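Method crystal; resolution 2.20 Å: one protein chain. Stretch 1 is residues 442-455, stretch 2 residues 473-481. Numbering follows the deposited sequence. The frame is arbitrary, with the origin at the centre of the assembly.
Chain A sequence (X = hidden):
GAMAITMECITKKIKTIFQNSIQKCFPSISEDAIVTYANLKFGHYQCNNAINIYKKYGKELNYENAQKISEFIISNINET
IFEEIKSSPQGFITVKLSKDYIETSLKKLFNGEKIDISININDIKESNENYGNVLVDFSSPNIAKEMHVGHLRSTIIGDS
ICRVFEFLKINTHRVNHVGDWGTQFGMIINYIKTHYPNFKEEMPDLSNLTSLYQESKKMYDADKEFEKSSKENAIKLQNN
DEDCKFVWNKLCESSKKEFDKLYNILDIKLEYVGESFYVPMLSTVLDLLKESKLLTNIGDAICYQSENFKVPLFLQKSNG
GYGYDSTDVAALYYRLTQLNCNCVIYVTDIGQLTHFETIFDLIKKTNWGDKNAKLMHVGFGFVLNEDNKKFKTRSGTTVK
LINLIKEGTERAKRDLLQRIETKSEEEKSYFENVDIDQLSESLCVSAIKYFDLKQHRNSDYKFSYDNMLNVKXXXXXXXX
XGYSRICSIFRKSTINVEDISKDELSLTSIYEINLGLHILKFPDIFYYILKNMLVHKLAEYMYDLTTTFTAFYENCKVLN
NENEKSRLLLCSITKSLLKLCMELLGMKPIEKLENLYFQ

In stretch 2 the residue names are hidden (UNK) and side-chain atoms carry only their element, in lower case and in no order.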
# COMPACT_ATOMS: atom_id res chain seq x y z
N SER A 442 -19.69 7.43 3.33
CA SER A 442 -18.52 7.64 2.49
C SER A 442 -17.45 8.42 3.26
O SER A 442 -16.29 8.02 3.30
CB SER A 442 -18.91 8.37 1.20
OG SER A 442 -17.96 8.14 0.18
N LEU A 443 -17.88 9.51 3.89
CA LEU A 443 -16.98 10.34 4.70
C LEU A 443 -16.29 9.54 5.81
O LEU A 443 -15.07 9.61 5.97
CB LEU A 443 -17.75 11.52 5.31
CG LEU A 443 -18.32 12.55 4.32
CD1 LEU A 443 -19.05 13.68 5.05
CD2 LEU A 443 -17.21 13.10 3.41
N CYS A 444 -17.09 8.79 6.57
CA CYS A 444 -16.58 7.92 7.62
C CYS A 444 -15.55 6.90 7.14
O CYS A 444 -14.46 6.78 7.69
CB CYS A 444 -17.73 7.16 8.28
SG CYS A 444 -17.13 5.86 9.40
N VAL A 445 -15.93 6.16 6.11
CA VAL A 445 -15.06 5.12 5.55
C VAL A 445 -13.73 5.71 5.08
O VAL A 445 -12.64 5.22 5.42
CB VAL A 445 -15.77 4.40 4.39
CG1 VAL A 445 -14.81 3.51 3.63
CG2 VAL A 445 -16.96 3.59 4.94
N SER A 446 -13.84 6.81 4.33
CA SER A 446 -12.66 7.54 3.86
C SER A 446 -11.77 7.99 5.02
O SER A 446 -10.53 7.87 4.96
CB SER A 446 -13.08 8.74 3.02
OG SER A 446 -13.55 8.34 1.75
N ALA A 447 -12.41 8.48 6.07
CA ALA A 447 -11.72 8.97 7.26
C ALA A 447 -10.95 7.86 7.96
O ALA A 447 -9.78 8.03 8.29
CB ALA A 447 -12.72 9.62 8.23
N ILE A 448 -11.62 6.74 8.19
CA ILE A 448 -10.99 5.55 8.77
C ILE A 448 -9.77 5.14 7.95
O ILE A 448 -8.67 4.89 8.51
CB ILE A 448 -11.99 4.36 8.84
CG1 ILE A 448 -13.04 4.60 9.94
CG2 ILE A 448 -11.27 3.04 9.08
CD1 ILE A 448 -14.02 3.44 10.13
N LYS A 449 -9.96 5.05 6.63
CA LYS A 449 -8.86 4.59 5.77
C LYS A 449 -7.66 5.52 5.85
O LYS A 449 -6.53 5.04 6.01
CB LYS A 449 -9.32 4.44 4.31
CG LYS A 449 -10.32 3.29 4.10
CD LYS A 449 -10.55 3.03 2.63
CE LYS A 449 -11.64 1.97 2.37
NZ LYS A 449 -11.71 1.69 0.90
N TYR A 450 -7.91 6.83 5.72
CA TYR A 450 -6.81 7.80 5.79
C TYR A 450 -6.10 7.78 7.14
O TYR A 450 -4.87 7.76 7.19
CB TYR A 450 -7.27 9.24 5.52
CG TYR A 450 -6.11 10.21 5.56
CD1 TYR A 450 -5.25 10.33 4.48
CD2 TYR A 450 -5.86 10.99 6.69
CE1 TYR A 450 -4.18 11.20 4.50
CE2 TYR A 450 -4.79 11.87 6.73
CZ TYR A 450 -3.95 11.97 5.63
OH TYR A 450 -2.88 12.83 5.65
N PHE A 451 -6.89 7.77 8.21
CA PHE A 451 -6.31 7.86 9.54
C PHE A 451 -5.44 6.65 9.77
O PHE A 451 -4.40 6.75 10.41
CB PHE A 451 -7.37 7.96 10.63
CG PHE A 451 -6.84 8.52 11.94
CD1 PHE A 451 -6.59 9.88 12.07
CD2 PHE A 451 -6.60 7.69 13.02
CE1 PHE A 451 -6.11 10.41 13.28
CE2 PHE A 451 -6.13 8.20 14.23
CZ PHE A 451 -5.88 9.56 14.36
N ASP A 452 -5.84 5.50 9.24
CA ASP A 452 -4.95 4.36 9.39
C ASP A 452 -3.70 4.48 8.50
O ASP A 452 -2.57 4.32 8.96
CB ASP A 452 -5.67 3.05 9.09
CG ASP A 452 -4.87 1.84 9.54
OD1 ASP A 452 -3.81 1.58 8.92
OD2 ASP A 452 -5.31 1.17 10.52
N LEU A 453 -3.90 4.74 7.21
CA LEU A 453 -2.77 4.69 6.27
C LEU A 453 -1.76 5.81 6.49
O LEU A 453 -0.62 5.68 6.07
CB LEU A 453 -3.27 4.70 4.82
CG LEU A 453 -4.08 3.45 4.41
CD1 LEU A 453 -4.42 3.46 2.92
CD2 LEU A 453 -3.32 2.17 4.78
N LYS A 454 -2.14 6.90 7.16
CA LYS A 454 -1.19 7.98 7.40
C LYS A 454 -0.16 7.59 8.47
O LYS A 454 0.92 8.16 8.53
CB LYS A 454 -1.91 9.27 7.81
CG LYS A 454 -2.40 9.28 9.25
CD LYS A 454 -2.80 10.68 9.67
CE LYS A 454 -3.12 10.74 11.15
NZ LYS A 454 -3.28 12.15 11.60
N GLN A 455 -0.50 6.61 9.30
CA GLN A 455 0.43 6.09 10.32
C GLN A 455 1.49 5.22 9.66
O GLN A 455 1.18 4.50 8.71
CB GLN A 455 -0.31 5.26 11.37
CG GLN A 455 -1.74 5.68 11.69
CD GLN A 455 -1.81 6.87 12.63
OE1 GLN A 455 -0.83 7.19 13.30
NE2 GLN A 455 -2.97 7.52 12.69
N UNK A 473 -8.04 18.87 11.57
CA UNK A 473 -6.77 18.18 11.75
C UNK A 473 -6.18 17.61 10.48
O UNK A 473 -6.66 17.87 9.37
N UNK A 474 -5.11 16.84 10.64
CA UNK A 474 -4.58 16.01 9.57
C UNK A 474 -5.49 14.78 9.43
O UNK A 474 -5.20 13.73 9.99
c UNK A 474 -2.41 15.09 8.68
c UNK A 474 -3.15 15.59 9.89
n UNK A 474 -1.10 15.31 8.67
o UNK A 474 -2.99 14.51 7.76
N UNK A 475 -6.60 14.94 8.71
CA UNK A 475 -7.61 13.90 8.63
C UNK A 475 -8.12 13.68 7.21
O UNK A 475 -8.01 14.57 6.35
o UNK A 475 -9.46 15.41 9.00
c UNK A 475 -8.43 14.42 10.97
c UNK A 475 -8.83 14.22 9.50
N UNK A 476 -8.72 12.51 6.97
CA UNK A 476 -9.34 12.23 5.69
C UNK A 476 -10.46 13.20 5.33
O UNK A 476 -10.65 13.54 4.16
N UNK A 477 -11.19 13.63 6.35
CA UNK A 477 -12.22 14.66 6.22
C UNK A 477 -11.64 15.98 5.68
O UNK A 477 -12.19 16.61 4.78
c UNK A 477 -13.94 16.04 7.48
c UNK A 477 -13.47 13.62 8.17
c UNK A 477 -14.43 12.87 7.24
c UNK A 477 -12.90 14.92 7.58
N UNK A 478 -10.51 16.38 6.26
CA UNK A 478 -9.78 17.56 5.81
C UNK A 478 -9.41 17.43 4.33
O UNK A 478 -9.65 18.35 3.53
c UNK A 478 -7.52 19.99 6.08
c UNK A 478 -8.52 17.74 6.65
c UNK A 478 -6.37 18.03 5.37
c UNK A 478 -5.47 20.18 4.86
c UNK A 478 -6.53 20.79 5.50
c UNK A 478 -5.39 18.80 4.80
c UNK A 478 -7.45 18.60 6.02
o UNK A 478 -4.48 20.93 4.28
N UNK A 479 -8.84 16.29 3.96
CA UNK A 479 -8.40 16.06 2.60
C UNK A 479 -9.59 16.19 1.65
O UNK A 479 -9.53 16.85 0.60
c UNK A 479 -5.34 15.21 3.10
c UNK A 479 -7.28 14.47 0.99
c UNK A 479 -7.76 14.67 2.43
c UNK A 479 -6.62 14.47 3.44
N UNK A 480 -10.70 15.59 2.08
CA UNK A 480 -11.91 15.59 1.28
C UNK A 480 -12.42 17.00 1.06
O UNK A 480 -12.76 17.39 -0.07
c UNK A 480 -12.97 14.70 1.94
c UNK A 480 -12.54 13.23 1.83
c UNK A 480 -13.38 12.30 2.64
c UNK A 480 -14.34 14.88 1.29
N UNK A 481 -12.43 17.81 2.12
CA UNK A 481 -12.93 19.17 1.96
C UNK A 481 -11.99 20.02 1.12
O UNK A 481 -12.44 20.90 0.39
c UNK A 481 -14.88 18.31 4.40
c UNK A 481 -14.59 19.51 3.78
c UNK A 481 -13.19 19.81 3.33
o UNK A 481 -18.47 18.59 4.97
c UNK A 481 -16.93 20.11 3.94
c UNK A 481 -17.19 18.90 4.57
c UNK A 481 -16.17 18.00 4.79
c UNK A 481 -15.63 20.40 3.54
O HOH W 1 -9.23 10.47 9.28

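Position 473 has backbone atoms alone and touches nothing on stretch 1, so it is glycine, G473. A CB would have had room here.

Position 474 carries two carbons, the second bearing one oxygen and one nitrogen. The side chain leaves sideways, but its oxygen lies 2.7 Å from Y450 OH, near the plane of that ring, and K454 NZ donates a hydrogen bond to the backbone O of 474 at 3.0 Å. A short amide means asparagine, N474. It suits the place because N474 OD1 can accept the hydrogen bond that the phenol donates.

At position 475 one carbon carries an oxygen and a methyl. CA-to-CB points away from stretch 1, and the oxygen accepts from the backbone N of 478 at 3.1 Å. This is threonine, T475, whose hydroxyl caps its own helix by satisfying an amide in the first turn.

Position 476 again lacks side-chain atoms, and its CA lies 4.3 Å from A447 CA. An ideal CB of 476 would lie only 3.0 Å from both A447 CA and Y450 CB. Here the lack matters, and the residue is glycine, G476.

Position 477 has four carbons, forked at the first, with one arm two carbons long. The end carbon of that arm in 477 lies 3.8 Å from A447 CB and 4.1 Å from L443 CB. This is isoleucine, I477, filling space beside the small alanine.

Position 478 has one carbon, then a six-carbon ring bearing an oxygen, and makes no contact with stretch 1. It is tyrosine, Y478, whose hydroxyl finds a partner elsewhere in the structure.

Position 479 repeats the forked four-carbon pattern and points toward stretch 1, its longer arm over one face of the Y450 ring. It is isoleucine, I479; I479 CG1, 4.2 Å from Y450 CE1, offers that face an apolar surface.

Position 480, forked likewise, also points toward stretch 1, and the end of its longer arm lies 3.6 Å from S446 CB. It is isoleucine, I480, branched enough that I480 CD1 and I480 CG2 both come within 4.0 Å of L443 CD2.

Position 481 has one carbon, then a six-carbon ring bearing an oxygen, which lies 4.9 Å from L443 CD1. It is tyrosine, Y481, its hydroxyl bonded elsewhere in the structure.

The helices cross at 117°, closest in register where G476 meets A447. A water bridges this point, donating to A447 O at 2.7 Å and accepting from G476 N at 3.1 Å. Isoleucines pack along the helix beyond the glycine, while N474 supplies polar anchors before it.

Stretch 2 473-481: GNTGIYIIY
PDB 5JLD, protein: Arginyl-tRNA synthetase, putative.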